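Local coordinates for restriction endonuclease Hpy99I (Helicobacter pylori, PDB 3GOX), which recognises a specific DNA target sequence and cleaves it, as a type II restriction endonuclease of the beta-beta-alpha-Me family that carries structural zinc ions, at residues I77-E91 with K101-N113. Numbering follows the deposited sequence.
Sequences ICNICHILKNTDGFE and KTTRPSCRECRKN. With ZN (zinc ion), chain E; nucleotides of chain D; nucleotides of chain C.
Backbone bonds from N79 N to P105 O, R108 N to G89 O and R104 N to E91 O tie 77-91 to 101-113, and the backbone N-H of C107 donates to the thiolate C78 SG (3.3 Å). Between them, C78, C81, C107 and C110 close a four-cysteine zinc site, two CxxC pairs whose SG atoms all lie 2.3–2.4 Å from the zinc ion. Cysteine suits these places because its sulfur can bind metal and accept N-H groups together: C78 SG also receives I80 N, and C107 SG, set between its backbone N and carbonyl carbon (chi1 72°), caps the helix through C110 N. Such N-H donors, with K85 NZ 3.3 Å from C107 SG, would temper the negative charge of the thiolates. F90 supplies a hydrophobic wall, C107 CB lying over one ring face, 4.1 Å from its centroid. R108 is long enough to reach back over the turn, where NE and NH2 both grip D88 O from the same face of its carbonyl plane, with NE at 3.0 Å. One guanidinium face lies against E91 CA. The extended E91 runs alongside R104, and its OE1 takes NE in a nearly straight salt bridge (3.0 Å, 170°), the planes turned 48° apart. That second-shell carboxylate steadies R104 while NH1 and NH2 both donate to N7 of the guanine DG7 of chain D, a major-groove contact; R111 NH2 lies over one face of the R104 guanidinium, while R111 NH1 and NH2 hold OP2 of DG7. The zinc site thus joins the turn after strand 75-77 to the start of helix 108-115, beside hairpin 92-95/101-103, while I80 packs on K145 of the second subunit.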
loop_
_atom_site.group_PDB
_atom_site.type_symbol
_atom_site.label_atom_id
_atom_site.label_comp_id
_atom_site.label_asym_id
_atom_site.label_seq_id
_atom_site.Cartn_x
_atom_site.Cartn_y
_atom_site.Cartn_z
ATOM N N ILE A 77 13.294 -13.001 11.152
ATOM C CA ILE A 77 13.068 -14.011 10.115
ATOM C C ILE A 77 12.589 -13.301 8.840
ATOM O O ILE A 77 11.583 -12.583 8.871
ATOM C CB ILE A 77 12.023 -15.032 10.540
ATOM C CG1 ILE A 77 12.400 -15.698 11.865
ATOM C CG2 ILE A 77 11.833 -16.087 9.434
ATOM C CD1 ILE A 77 11.254 -16.533 12.494
ATOM N N CYS A 78 13.294 -13.487 7.718
ATOM C CA CYS A 78 12.923 -12.856 6.451
ATOM C C CYS A 78 11.620 -13.456 5.913
ATOM O O CYS A 78 11.425 -14.662 5.984
ATOM C CB CYS A 78 14.039 -13.018 5.431
ATOM S SG CYS A 78 13.613 -12.428 3.772
ATOM N N ASN A 79 10.730 -12.627 5.362
ATOM C CA ASN A 79 9.442 -13.114 4.875
ATOM C C ASN A 79 9.480 -13.778 3.514
ATOM O O ASN A 79 8.446 -14.283 3.059
ATOM C CB ASN A 79 8.383 -12.007 4.874
ATOM C CG ASN A 79 8.555 -11.052 3.715
ATOM O OD1 ASN A 79 9.657 -10.670 3.402
ATOM N ND2 ASN A 79 7.462 -10.674 3.080
ATOM N N ILE A 80 10.650 -13.794 2.872
ATOM C CA ILE A 80 10.801 -14.490 1.596
ATOM C C ILE A 80 11.613 -15.744 1.874
ATOM O O ILE A 80 11.055 -16.839 1.957
ATOM C CB ILE A 80 11.415 -13.573 0.502
ATOM C CG1 ILE A 80 10.577 -12.295 0.340
ATOM C CG2 ILE A 80 11.536 -14.322 -0.809
ATOM C CD1 ILE A 80 9.153 -12.503 -0.026
ATOM N N CYS A 81 12.898 -15.602 2.137
ATOM C CA CYS A 81 13.746 -16.769 2.339
ATOM C C CYS A 81 13.502 -17.482 3.673
ATOM O O CYS A 81 13.885 -18.643 3.839
ATOM C CB CYS A 81 15.236 -16.394 2.200
ATOM S SG CYS A 81 15.939 -15.266 3.461
ATOM N N HIS A 82 12.881 -16.801 4.636
ATOM C CA HIS A 82 12.629 -17.404 5.954
ATOM C C HIS A 82 13.918 -18.000 6.531
ATOM O O HIS A 82 13.949 -19.104 7.074
ATOM C CB HIS A 82 11.448 -18.403 5.926
ATOM C CG HIS A 82 10.106 -17.740 5.947
ATOM N ND1 HIS A 82 9.505 -17.224 4.814
ATOM C CD2 HIS A 82 9.279 -17.442 6.978
ATOM C CE1 HIS A 82 8.350 -16.662 5.151
ATOM N NE2 HIS A 82 8.193 -16.772 6.455
ATOM N N ILE A 83 14.974 -17.208 6.464
ATOM C CA ILE A 83 16.220 -17.464 7.183
ATOM C C ILE A 83 16.259 -16.445 8.308
ATOM O O ILE A 83 15.838 -15.284 8.132
ATOM C CB ILE A 83 17.445 -17.328 6.243
ATOM C CG1 ILE A 83 17.357 -18.405 5.161
ATOM C CG2 ILE A 83 18.764 -17.387 7.016
ATOM C CD1 ILE A 83 18.368 -18.223 4.022
ATOM N N LEU A 84 16.721 -16.906 9.467
ATOM C CA LEU A 84 16.870 -16.061 10.647
ATOM C C LEU A 84 18.199 -15.317 10.516
ATOM O O LEU A 84 19.248 -15.960 10.381
ATOM C CB LEU A 84 16.845 -16.929 11.911
ATOM C CG LEU A 84 16.989 -16.235 13.266
ATOM C CD1 LEU A 84 15.736 -15.419 13.574
ATOM C CD2 LEU A 84 17.294 -17.311 14.342
ATOM N N LYS A 85 18.132 -13.986 10.489
ATOM C CA LYS A 85 19.277 -13.111 10.264
ATOM C C LYS A 85 19.336 -12.037 11.339
ATOM O O LYS A 85 18.336 -11.717 11.969
ATOM C CB LYS A 85 19.169 -12.462 8.878
ATOM C CG LYS A 85 19.296 -13.445 7.744
ATOM C CD LYS A 85 19.390 -12.746 6.380
ATOM C CE LYS A 85 19.546 -13.759 5.247
ATOM N NZ LYS A 85 19.982 -13.113 3.964
ATOM N N ASN A 86 20.504 -11.426 11.505
ATOM C CA ASN A 86 20.620 -10.281 12.399
ATOM C C ASN A 86 19.781 -9.118 11.882
ATOM O O ASN A 86 19.576 -8.978 10.665
ATOM C CB ASN A 86 22.073 -9.836 12.540
ATOM C CG ASN A 86 22.929 -10.842 13.286
ATOM O OD1 ASN A 86 22.437 -11.612 14.120
ATOM N ND2 ASN A 86 24.223 -10.837 12.995
ATOM N N THR A 87 19.310 -8.278 12.808
ATOM C CA THR A 87 18.501 -7.092 12.465
ATOM C C THR A 87 19.131 -6.224 11.388
ATOM O O THR A 87 18.417 -5.716 10.521
ATOM C CB THR A 87 18.243 -6.220 13.704
ATOM O OG1 THR A 87 17.563 -7.006 14.685
ATOM C CG2 THR A 87 17.391 -5.013 13.372
ATOM N N ASP A 88 20.458 -6.086 11.428
ATOM C CA ASP A 88 21.148 -5.270 10.416
ATOM C C ASP A 88 21.167 -5.884 9.008
ATOM O O ASP A 88 21.629 -5.221 8.077
ATOM C CB ASP A 88 22.558 -4.838 10.870
ATOM C CG ASP A 88 23.588 -5.960 10.864
ATOM O OD1 ASP A 88 23.294 -7.124 10.520
ATOM O OD2 ASP A 88 24.753 -5.665 11.233
ATOM N N GLY A 89 20.654 -7.115 8.851
ATOM C CA GLY A 89 20.448 -7.735 7.538
ATOM C C GLY A 89 19.189 -7.247 6.827
ATOM O O GLY A 89 18.876 -7.727 5.738
ATOM N N PHE A 90 18.462 -6.319 7.461
ATOM C CA PHE A 90 17.226 -5.729 6.944
ATOM C C PHE A 90 17.363 -4.213 6.985
ATOM O O PHE A 90 17.945 -3.682 7.923
ATOM C CB PHE A 90 16.036 -6.126 7.814
ATOM C CG PHE A 90 15.818 -7.618 7.918
ATOM C CD1 PHE A 90 14.845 -8.231 7.163
ATOM C CD2 PHE A 90 16.579 -8.401 8.774
ATOM C CE1 PHE A 90 14.626 -9.595 7.262
ATOM C CE2 PHE A 90 16.359 -9.755 8.864
ATOM C CZ PHE A 90 15.403 -10.348 8.117
ATOM N N GLU A 91 16.822 -3.546 5.975
ATOM C CA GLU A 91 16.911 -2.099 5.815
ATOM C C GLU A 91 15.850 -1.383 6.648
ATOM O O GLU A 91 14.651 -1.727 6.572
ATOM C CB GLU A 91 16.722 -1.771 4.335
ATOM C CG GLU A 91 16.895 -0.328 3.941
ATOM C CD GLU A 91 16.718 -0.142 2.455
ATOM O OE1 GLU A 91 15.580 -0.257 1.958
ATOM O OE2 GLU A 91 17.731 0.154 1.774
ATOM N N LYS A 101 12.233 2.093 15.248
ATOM C CA LYS A 101 12.451 1.907 13.819
ATOM C C LYS A 101 11.974 0.544 13.355
ATOM O O LYS A 101 12.158 -0.482 14.019
ATOM C CB LYS A 101 13.918 2.125 13.448
ATOM C CG LYS A 101 14.442 3.532 13.731
ATOM C CD LYS A 101 13.703 4.624 12.957
ATOM C CE LYS A 101 14.143 6.011 13.376
ATOM N NZ LYS A 101 13.373 7.083 12.676
ATOM N N THR A 102 11.342 0.559 12.192
ATOM C CA THR A 102 10.787 -0.616 11.563
ATOM C C THR A 102 11.651 -0.899 10.337
ATOM O O THR A 102 11.979 0.017 9.580
ATOM C CB THR A 102 9.321 -0.382 11.140
ATOM O OG1 THR A 102 8.596 0.230 12.224
ATOM C CG2 THR A 102 8.646 -1.701 10.719
ATOM N N THR A 103 12.044 -2.154 10.174
ATOM C CA THR A 103 12.802 -2.603 9.021
ATOM C C THR A 103 11.869 -3.298 8.029
ATOM O O THR A 103 10.794 -3.762 8.406
ATOM C CB THR A 103 13.940 -3.552 9.442
ATOM O OG1 THR A 103 13.410 -4.650 10.197
ATOM C CG2 THR A 103 14.964 -2.817 10.307
ATOM N N ARG A 104 12.260 -3.345 6.759
ATOM C CA ARG A 104 11.484 -4.067 5.755
ATOM C C ARG A 104 11.362 -5.529 6.183
ATOM O O ARG A 104 12.267 -6.039 6.847
ATOM C CB ARG A 104 12.147 -3.980 4.373
ATOM C CG ARG A 104 12.267 -2.592 3.756
ATOM C CD ARG A 104 12.654 -2.733 2.320
ATOM N NE ARG A 104 12.888 -1.471 1.628
ATOM C CZ ARG A 104 11.976 -0.747 0.974
ATOM N NH1 ARG A 104 10.701 -1.084 0.973
ATOM N NH2 ARG A 104 12.357 0.354 0.349
ATOM N N PRO A 105 10.276 -6.201 5.793
ATOM C CA PRO A 105 10.131 -7.624 6.185
ATOM C C PRO A 105 11.048 -8.559 5.399
ATOM O O PRO A 105 11.281 -9.688 5.858
ATOM C CB PRO A 105 8.670 -7.916 5.873
ATOM C CG PRO A 105 8.322 -6.973 4.760
ATOM C CD PRO A 105 9.109 -5.718 5.040
ATOM N N SER A 106 11.540 -8.130 4.237
ATOM C CA SER A 106 12.465 -8.907 3.404
ATOM C C SER A 106 13.901 -8.416 3.604
ATOM O O SER A 106 14.154 -7.206 3.633
ATOM C CB SER A 106 12.089 -8.776 1.924
ATOM O OG SER A 106 10.706 -8.895 1.716
ATOM N N CYS A 107 14.822 -9.363 3.759
ATOM C CA CYS A 107 16.227 -9.057 4.000
ATOM C C CYS A 107 16.861 -8.391 2.784
ATOM O O CYS A 107 16.328 -8.431 1.673
ATOM C CB CYS A 107 16.997 -10.336 4.371
ATOM S SG CYS A 107 17.264 -11.497 3.015
ATOM N N ARG A 108 18.027 -7.795 2.992
ATOM C CA ARG A 108 18.717 -7.102 1.917
ATOM C C ARG A 108 18.962 -8.004 0.710
ATOM O O ARG A 108 18.853 -7.541 -0.417
ATOM C CB ARG A 108 20.023 -6.485 2.413
ATOM C CG ARG A 108 19.840 -5.405 3.467
ATOM C CD ARG A 108 21.194 -4.889 3.954
ATOM N NE ARG A 108 21.115 -4.285 5.283
ATOM C CZ ARG A 108 20.830 -3.003 5.530
ATOM N NH1 ARG A 108 20.602 -2.157 4.532
ATOM N NH2 ARG A 108 20.774 -2.561 6.791
ATOM N N GLU A 109 19.307 -9.266 0.922
ATOM C CA GLU A 109 19.532 -10.181 -0.196
ATOM C C GLU A 109 18.253 -10.394 -1.017
ATOM O O GLU A 109 18.287 -10.346 -2.240
ATOM C CB GLU A 109 20.106 -11.516 0.280
ATOM C CG GLU A 109 21.527 -11.401 0.798
ATOM C CD GLU A 109 22.459 -10.779 -0.217
ATOM O OE1 GLU A 109 22.552 -11.313 -1.348
ATOM O OE2 GLU A 109 23.092 -9.746 0.109
ATOM N N CYS A 110 17.130 -10.622 -0.348
ATOM C CA CYS A 110 15.872 -10.876 -1.040
ATOM C C CYS A 110 15.351 -9.597 -1.704
ATOM O O CYS A 110 14.688 -9.667 -2.732
ATOM C CB CYS A 110 14.828 -11.488 -0.092
ATOM S SG CYS A 110 15.197 -13.214 0.383
ATOM N N ARG A 111 15.680 -8.429 -1.151
ATOM C CA ARG A 111 15.274 -7.156 -1.755
ATOM C C ARG A 111 15.956 -6.930 -3.100
ATOM O O ARG A 111 15.408 -6.212 -3.937
ATOM C CB ARG A 111 15.565 -5.977 -0.843
ATOM C CG ARG A 111 14.655 -5.848 0.384
ATOM C CD ARG A 111 13.195 -5.513 0.089
ATOM N NE ARG A 111 13.045 -4.317 -0.718
ATOM C CZ ARG A 111 11.892 -3.856 -1.176
ATOM N NH1 ARG A 111 10.743 -4.431 -0.853
ATOM N NH2 ARG A 111 11.893 -2.780 -1.950
ATOM N N LYS A 112 17.119 -7.538 -3.325
ATOM C CA LYS A 112 17.790 -7.392 -4.636
ATOM C C LYS A 112 16.913 -7.870 -5.799
ATOM O O LYS A 112 16.866 -7.241 -6.860
ATOM C CB LYS A 112 19.114 -8.152 -4.651
ATOM C CG LYS A 112 20.159 -7.534 -3.768
ATOM C CD LYS A 112 21.476 -8.298 -3.850
ATOM C CE LYS A 112 22.528 -7.739 -2.888
ATOM N NZ LYS A 112 23.601 -8.743 -2.571
ATOM N N ASN A 113 16.199 -8.959 -5.559
ATOM C CA ASN A 113 15.323 -9.566 -6.544
ATOM C C ASN A 113 13.984 -8.828 -6.666
ATOM O O ASN A 113 13.354 -8.838 -7.717
ATOM C CB ASN A 113 15.114 -11.035 -6.170
ATOM C CG ASN A 113 16.431 -11.766 -5.988
ATOM O OD1 ASN A 113 16.832 -12.099 -4.861
ATOM N ND2 ASN A 113 17.142 -11.960 -7.089
HETATM ZN ZN ZN E . 15.557 -13.080 2.691
ATOM P P DG D 7 8.124 -2.831 -3.806
ATOM O OP1 DG D 7 8.236 -3.854 -4.875
ATOM O OP2 DG D 7 9.106 -2.813 -2.696
ATOM O "O5'" DG D 7 8.160 -1.398 -4.504
ATOM C "C5'" DG D 7 7.184 -1.061 -5.474
ATOM C "C4'" DG D 7 7.291 0.400 -5.847
ATOM O "O4'" DG D 7 7.166 1.199 -4.643
ATOM C "C3'" DG D 7 8.609 0.839 -6.480
ATOM O "O3'" DG D 7 8.357 1.978 -7.304
ATOM C "C2'" DG D 7 9.435 1.233 -5.271
ATOM C "C1'" DG D 7 8.387 1.871 -4.363
ATOM N N9 DG D 7 8.669 1.738 -2.932
ATOM C C8 DG D 7 9.377 0.726 -2.322
ATOM N N7 DG D 7 9.530 0.904 -1.037
ATOM C C5 DG D 7 8.877 2.101 -0.775
ATOM C C6 DG D 7 8.733 2.823 0.443
ATOM O O6 DG D 7 9.196 2.559 1.558
ATOM N N1 DG D 7 7.978 3.980 0.267
ATOM C C2 DG D 7 7.447 4.402 -0.927
ATOM N N2 DG D 7 6.741 5.548 -0.882
ATOM N N3 DG D 7 7.595 3.754 -2.075
ATOM C C4 DG D 7 8.317 2.619 -1.927
ATOM P P DT D 5 5.516 -6.018 7.467
ATOM O OP1 DT D 5 5.229 -7.471 7.308
ATOM O OP2 DT D 5 6.838 -5.582 7.964
ATOM O "O5'" DT D 5 5.283 -5.353 6.041
ATOM C "C5'" DT D 5 4.176 -5.733 5.231
ATOM C "C4'" DT D 5 4.008 -4.736 4.110
ATOM O "O4'" DT D 5 3.680 -3.457 4.668
ATOM C "C3'" DT D 5 5.285 -4.512 3.306
ATOM O "O3'" DT D 5 5.245 -5.362 2.157
ATOM C "C2'" DT D 5 5.238 -3.033 2.940
ATOM C "C1'" DT D 5 4.070 -2.462 3.748
ATOM N N1 DT D 5 4.321 -1.243 4.528
ATOM C C2 DT D 5 3.497 -0.169 4.300
ATOM O O2 DT D 5 2.636 -0.167 3.437
ATOM N N3 DT D 5 3.718 0.906 5.122
ATOM C C4 DT D 5 4.663 1.012 6.123
ATOM O O4 DT D 5 4.717 2.032 6.802
ATOM C C5 DT D 5 5.522 -0.144 6.284
ATOM C C7 DT D 5 6.591 -0.119 7.333
ATOM C C6 DT D 5 5.314 -1.197 5.483
ATOM P P DT C 2 14.667 8.668 9.943
ATOM O OP1 DT C 2 14.533 9.557 11.127
ATOM O OP2 DT C 2 14.369 7.219 10.077
ATOM O "O5'" DT C 2 13.755 9.258 8.778
ATOM C "C5'" DT C 2 13.846 10.631 8.403
ATOM C "C4'" DT C 2 13.181 10.855 7.065
ATOM O "O4'" DT C 2 13.808 10.041 6.054
ATOM C "C3'" DT C 2 11.709 10.475 6.980
ATOM O "O3'" DT C 2 10.902 11.510 7.557
ATOM C "C2'" DT C 2 11.520 10.356 5.482
ATOM C "C1'" DT C 2 12.852 9.741 5.039
ATOM N N1 DT C 2 12.815 8.279 4.867
ATOM C C2 DT C 2 12.232 7.783 3.725
ATOM O O2 DT C 2 11.737 8.497 2.866
ATOM N N3 DT C 2 12.246 6.414 3.623
ATOM C C4 DT C 2 12.769 5.515 4.531
ATOM O O4 DT C 2 12.714 4.315 4.298
ATOM C C5 DT C 2 13.357 6.105 5.713
ATOM C C7 DT C 2 13.943 5.210 6.758
ATOM C C6 DT C 2 13.351 7.440 5.819
HETATM O O HOH W 1 9.853 -10.661 7.982
HETATM O O HOH W 2 20.523 -9.796 4.011
HETATM O O HOH W 3 15.937 -5.090 3.633
HETATM O O HOH W 4 15.187 0.401 -0.632
#